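Local coordinates for manganese-binding protein (Chlamydia trachomatis, PDB 6NSI) that binds ferrous iron by preference, and also manganese and nickel, and delivers the metal to the membrane permease of an ABC importer, at residues A136-I139 with L140-E144; L179-D182 with A183-V186. One frame throughout, in Å; residues are numbered along the deposited sequence.

Interaction 1: A136-I139 with L140-E144; sequences ADQI and LSEME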
loop_
_atom_site.group_PDB
_atom_site.type_symbol
_atom_site.label_atom_id
_atom_site.label_comp_id
_atom_site.label_asym_id
_atom_site.label_seq_id
_atom_site.Cartn_x
_atom_site.Cartn_y
_atom_site.Cartn_z
ATOM N N ALA A 136 -5.907 -19.416 5.829
ATOM C CA ALA A 136 -6.184 -18.593 4.659
ATOM C C ALA A 136 -7.665 -18.251 4.578
ATOM O O ALA A 136 -8.041 -17.082 4.421
ATOM C CB ALA A 136 -5.727 -19.325 3.393
ATOM N N ASP A 137 -8.523 -19.269 4.686
ATOM C CA ASP A 137 -9.961 -19.040 4.704
ATOM C C ASP A 137 -10.334 -18.000 5.744
ATOM O O ASP A 137 -11.161 -17.116 5.485
ATOM C CB ASP A 137 -10.695 -20.348 4.990
ATOM C CG ASP A 137 -10.521 -21.361 3.889
ATOM O OD1 ASP A 137 -10.110 -20.962 2.778
ATOM O OD2 ASP A 137 -10.801 -22.556 4.134
ATOM N N GLN A 138 -9.729 -18.085 6.929
ATOM C CA GLN A 138 -10.079 -17.156 7.995
ATOM C C GLN A 138 -9.642 -15.734 7.655
ATOM O O GLN A 138 -10.453 -14.802 7.711
ATOM C CB GLN A 138 -9.469 -17.616 9.317
ATOM C CG GLN A 138 -10.066 -16.922 10.530
ATOM C CD GLN A 138 -11.594 -16.830 10.478
ATOM O OE1 GLN A 138 -12.278 -17.781 10.084
ATOM N NE2 GLN A 138 -12.131 -15.682 10.889
ATOM N N ILE A 139 -8.373 -15.539 7.285
ATOM C CA ILE A 139 -7.913 -14.169 7.057
ATOM C C ILE A 139 -8.599 -13.572 5.833
ATOM O O ILE A 139 -8.961 -12.387 5.824
ATOM C CB ILE A 139 -6.374 -14.105 6.952
ATOM C CG1 ILE A 139 -5.917 -12.639 6.859
ATOM C CG2 ILE A 139 -5.848 -14.928 5.787
ATOM C CD1 ILE A 139 -6.561 -11.753 7.929
ATOM N N LEU A 140 -8.826 -14.386 4.798
ATOM C CA LEU A 140 -9.479 -13.891 3.590
ATOM C C LEU A 140 -10.894 -13.393 3.872
ATOM O O LEU A 140 -11.321 -12.376 3.311
ATOM C CB LEU A 140 -9.506 -14.976 2.520
ATOM C CG LEU A 140 -8.193 -15.203 1.770
ATOM C CD1 LEU A 140 -8.269 -16.515 0.955
ATOM C CD2 LEU A 140 -7.896 -14.006 0.890
ATOM N N SER A 141 -11.647 -14.098 4.722
ATOM C CA SER A 141 -12.993 -13.623 5.037
ATOM C C SER A 141 -12.954 -12.429 5.983
ATOM O O SER A 141 -13.859 -11.580 5.960
ATOM C CB SER A 141 -13.825 -14.750 5.642
ATOM O OG SER A 141 -13.307 -15.093 6.908
ATOM N N GLU A 142 -11.925 -12.349 6.826
ATOM C CA GLU A 142 -11.754 -11.160 7.647
ATOM C C GLU A 142 -11.426 -9.943 6.783
ATOM O O GLU A 142 -11.921 -8.838 7.042
ATOM C CB GLU A 142 -10.670 -11.410 8.694
ATOM C CG GLU A 142 -11.135 -12.245 9.883
ATOM C CD GLU A 142 -9.999 -12.618 10.824
ATOM O OE1 GLU A 142 -9.950 -13.776 11.288
ATOM O OE2 GLU A 142 -9.139 -11.757 11.096
ATOM N N MET A 143 -10.622 -10.140 5.729
ATOM C CA MET A 143 -10.260 -9.044 4.833
ATOM C C MET A 143 -11.442 -8.602 3.979
ATOM O O MET A 143 -11.568 -7.411 3.667
ATOM C CB MET A 143 -9.080 -9.449 3.937
ATOM C CG MET A 143 -7.767 -9.649 4.669
ATOM S SD MET A 143 -6.461 -10.369 3.635
ATOM C CE MET A 143 -6.029 -8.956 2.610
ATOM N N GLU A 144 -12.314 -9.533 3.584
ATOM C CA GLU A 144 -13.527 -9.128 2.886
ATOM C C GLU A 144 -14.407 -8.281 3.790
ATOM O O GLU A 144 -14.976 -7.275 3.351
ATOM C CB GLU A 144 -14.272 -10.354 2.360
ATOM C CG GLU A 144 -13.560 -10.958 1.156
ATOM C CD GLU A 144 -14.098 -12.314 0.730
ATOM O OE1 GLU A 144 -14.882 -12.924 1.497
ATOM O OE2 GLU A 144 -13.717 -12.774 -0.373
#
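A136 to I139 and L140 to M143 are joined by four consecutive i to i+4 backbone hydrogen bonds, from L140 N to A136 O, S141 N to D137 O, E142 N to Q138 O and M143 N to I139 O, the regular alpha-helical pattern. The turns belong to helix 129-154, the long helix of this solute-binding protein, and their side chains divide into a polar and an apolar face. On the polar face Q138 and E142 pair one turn apart: Q138 NE2 donates to E142 OE1 at 2.9 Å, with an N-H...O angle of 158°. The acceptor oxygen lies close to the plane of the Q138 amide and offers its anti lone pair, while the amide and carboxylate planes are turned 49° from each other. In Q138 a bend at chi2 (45°) turns the amide toward the C-terminal end of the helix, to E142. The same E142 OE1 forms a salt bridge with R17, so amide and guanidinium share one carboxylate oxygen, and the guanidinium ties this helix to helix 9-19. S141 OG also bonds to Q138 O, at 3.0 Å, giving that carbonyl a second donor besides E142 N. On the apolar face A136 and L140 rest against helix 107-124, and I139 and M143 both touch F267 of helix 266-280. L140 packs its CB, CG and CD1 against A136 O, CB nearest at 3.2 Å. I139 and M143 meet through I139 CG1 and M143 SD, 4.0 Å apart.

Interaction 2: L179-D182 with A183-V186; sequences LSSD and AERV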
loop_
_atom_site.group_PDB
_atom_site.type_symbol
_atom_site.label_atom_id
_atom_site.label_comp_id
_atom_site.label_asym_id
_atom_site.label_seq_id
_atom_site.Cartn_x
_atom_site.Cartn_y
_atom_site.Cartn_z
ATOM N N LEU A 179 -13.025 6.134 -2.953
ATOM C CA LEU A 179 -13.369 7.546 -2.974
ATOM C C LEU A 179 -14.086 7.949 -4.251
ATOM O O LEU A 179 -14.514 9.108 -4.374
ATOM C CB LEU A 179 -12.100 8.403 -2.788
ATOM C CG LEU A 179 -11.420 8.316 -1.412
ATOM C CD1 LEU A 179 -10.225 9.273 -1.318
ATOM C CD2 LEU A 179 -12.394 8.561 -0.270
ATOM N N SER A 180 -14.238 7.027 -5.198
ATOM C CA SER A 180 -14.698 7.349 -6.536
ATOM C C SER A 180 -15.923 6.526 -6.895
ATOM O O SER A 180 -16.112 5.417 -6.395
ATOM C CB SER A 180 -13.601 7.098 -7.561
ATOM O OG SER A 180 -12.362 7.621 -7.069
ATOM N N SER A 181 -16.720 7.075 -7.801
ATOM C CA SER A 181 -17.929 6.443 -8.305
ATOM C C SER A 181 -17.609 5.493 -9.454
ATOM O O SER A 181 -16.541 5.561 -10.075
ATOM C CB SER A 181 -18.910 7.497 -8.797
ATOM O OG SER A 181 -18.454 8.021 -10.038
ATOM N N ASP A 182 -18.570 4.608 -9.740
ATOM C CA ASP A 182 -18.463 3.741 -10.907
ATOM C C ASP A 182 -18.218 4.555 -12.172
ATOM O O ASP A 182 -17.402 4.169 -13.017
ATOM C CB ASP A 182 -19.733 2.890 -11.049
ATOM C CG ASP A 182 -19.753 1.707 -10.091
ATOM O OD1 ASP A 182 -18.888 1.666 -9.193
ATOM O OD2 ASP A 182 -20.623 0.817 -10.229
ATOM N N ALA A 183 -18.911 5.689 -12.312
ATOM C CA ALA A 183 -18.739 6.522 -13.498
ATOM C C ALA A 183 -17.336 7.103 -13.559
ATOM O O ALA A 183 -16.727 7.169 -14.634
ATOM C CB ALA A 183 -19.770 7.647 -13.508
ATOM N N GLU A 184 -16.812 7.545 -12.414
ATOM C CA GLU A 184 -15.440 8.031 -12.376
ATOM C C GLU A 184 -14.448 6.898 -12.627
ATOM O O GLU A 184 -13.406 7.104 -13.264
ATOM C CB GLU A 184 -15.188 8.713 -11.031
ATOM C CG GLU A 184 -15.883 10.072 -10.869
ATOM C CD GLU A 184 -16.025 10.471 -9.410
ATOM O OE1 GLU A 184 -15.460 9.759 -8.552
ATOM O OE2 GLU A 184 -16.700 11.483 -9.111
ATOM N N ARG A 185 -14.764 5.693 -12.156
ATOM C CA ARG A 185 -13.915 4.541 -12.430
ATOM C C ARG A 185 -13.839 4.253 -13.927
ATOM O O ARG A 185 -12.752 4.051 -14.476
ATOM C CB ARG A 185 -14.436 3.324 -11.666
ATOM C CG ARG A 185 -13.343 2.426 -11.105
ATOM C CD ARG A 185 -13.565 2.089 -9.638
ATOM N NE ARG A 185 -14.967 1.830 -9.328
ATOM C CZ ARG A 185 -15.576 2.263 -8.229
ATOM N NH1 ARG A 185 -14.903 2.969 -7.327
ATOM N NH2 ARG A 185 -16.862 1.991 -8.031
ATOM N N VAL A 186 -14.984 4.236 -14.616
ATOM C CA VAL A 186 -14.940 3.874 -16.034
ATOM C C VAL A 186 -14.337 5.007 -16.866
ATOM O O VAL A 186 -13.583 4.761 -17.813
ATOM C CB VAL A 186 -16.335 3.455 -16.542
ATOM C CG1 VAL A 186 -16.972 2.418 -15.609
ATOM C CG2 VAL A 186 -17.244 4.648 -16.691
#
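A capping box between S181 and E184 starts the short helix 182-187, just after the loop that follows helix 172-178. S181 is the N-cap: its OG accepts from E184 N at 2.9 Å, with a nearly straight N-H...O angle of 165°. The hydroxyl sits between the backbone N and the carbonyl carbon of its own residue (chi1 74°), which turns it toward the first turn of the helix. In return E184 OE1 accepts from S181 N at 3.1 Å; the donor stands above the carboxylate plane. The E184 chain is extended beyond CG and runs back past the S181 hydroxyl, bringing OE1 also against S180, 3.2 Å from its CA. The other carboxylate oxygen, E184 OE2, forms a salt bridge with R193, so the residue that closes the box also ties the helix start to the chain beyond it. Regular helical bonding is already under way, with R185 N donating to S181 O at 2.7 Å and V186 N to D182 O.

R185 folds back over the same turn, its chain bent at chi2 and chi3. One face of its guanidinium lies over S181 O, 3.9 Å from the plane. NH1 makes a weak bond to S180 O and a further hydrogen bond to the carbonyl of R176 in the preceding helix, so the group connects the two helices across the loop. At the surface NH2 pairs with the D182 carboxylate in a salt bridge, the two planes 73° apart; the 2.4 Å between R185 NH2 and D182 OD1 is too short to be taken literally.

Both contacts are local to the helical framework and lie away from the iron site, their centres 26 Å apart and their nearest atoms about 15 Å apart. They hold different elements. Interaction 1 falls within the body of helix 129-154, where repeated backbone bonds continue in both directions and A136, I139 and M143 are buried against neighbouring helices. Interaction 2 is at a helix start, where the S181 and E184 side chains bond each other's backbone N-H; it too is partly buried, but with more exposed residues and mainly polar side chains. Each uses an acidic residue with an arginine partner elsewhere: R17 joins interaction 1 to helix 9-19, while R193 fastens interaction 2 to a following loop.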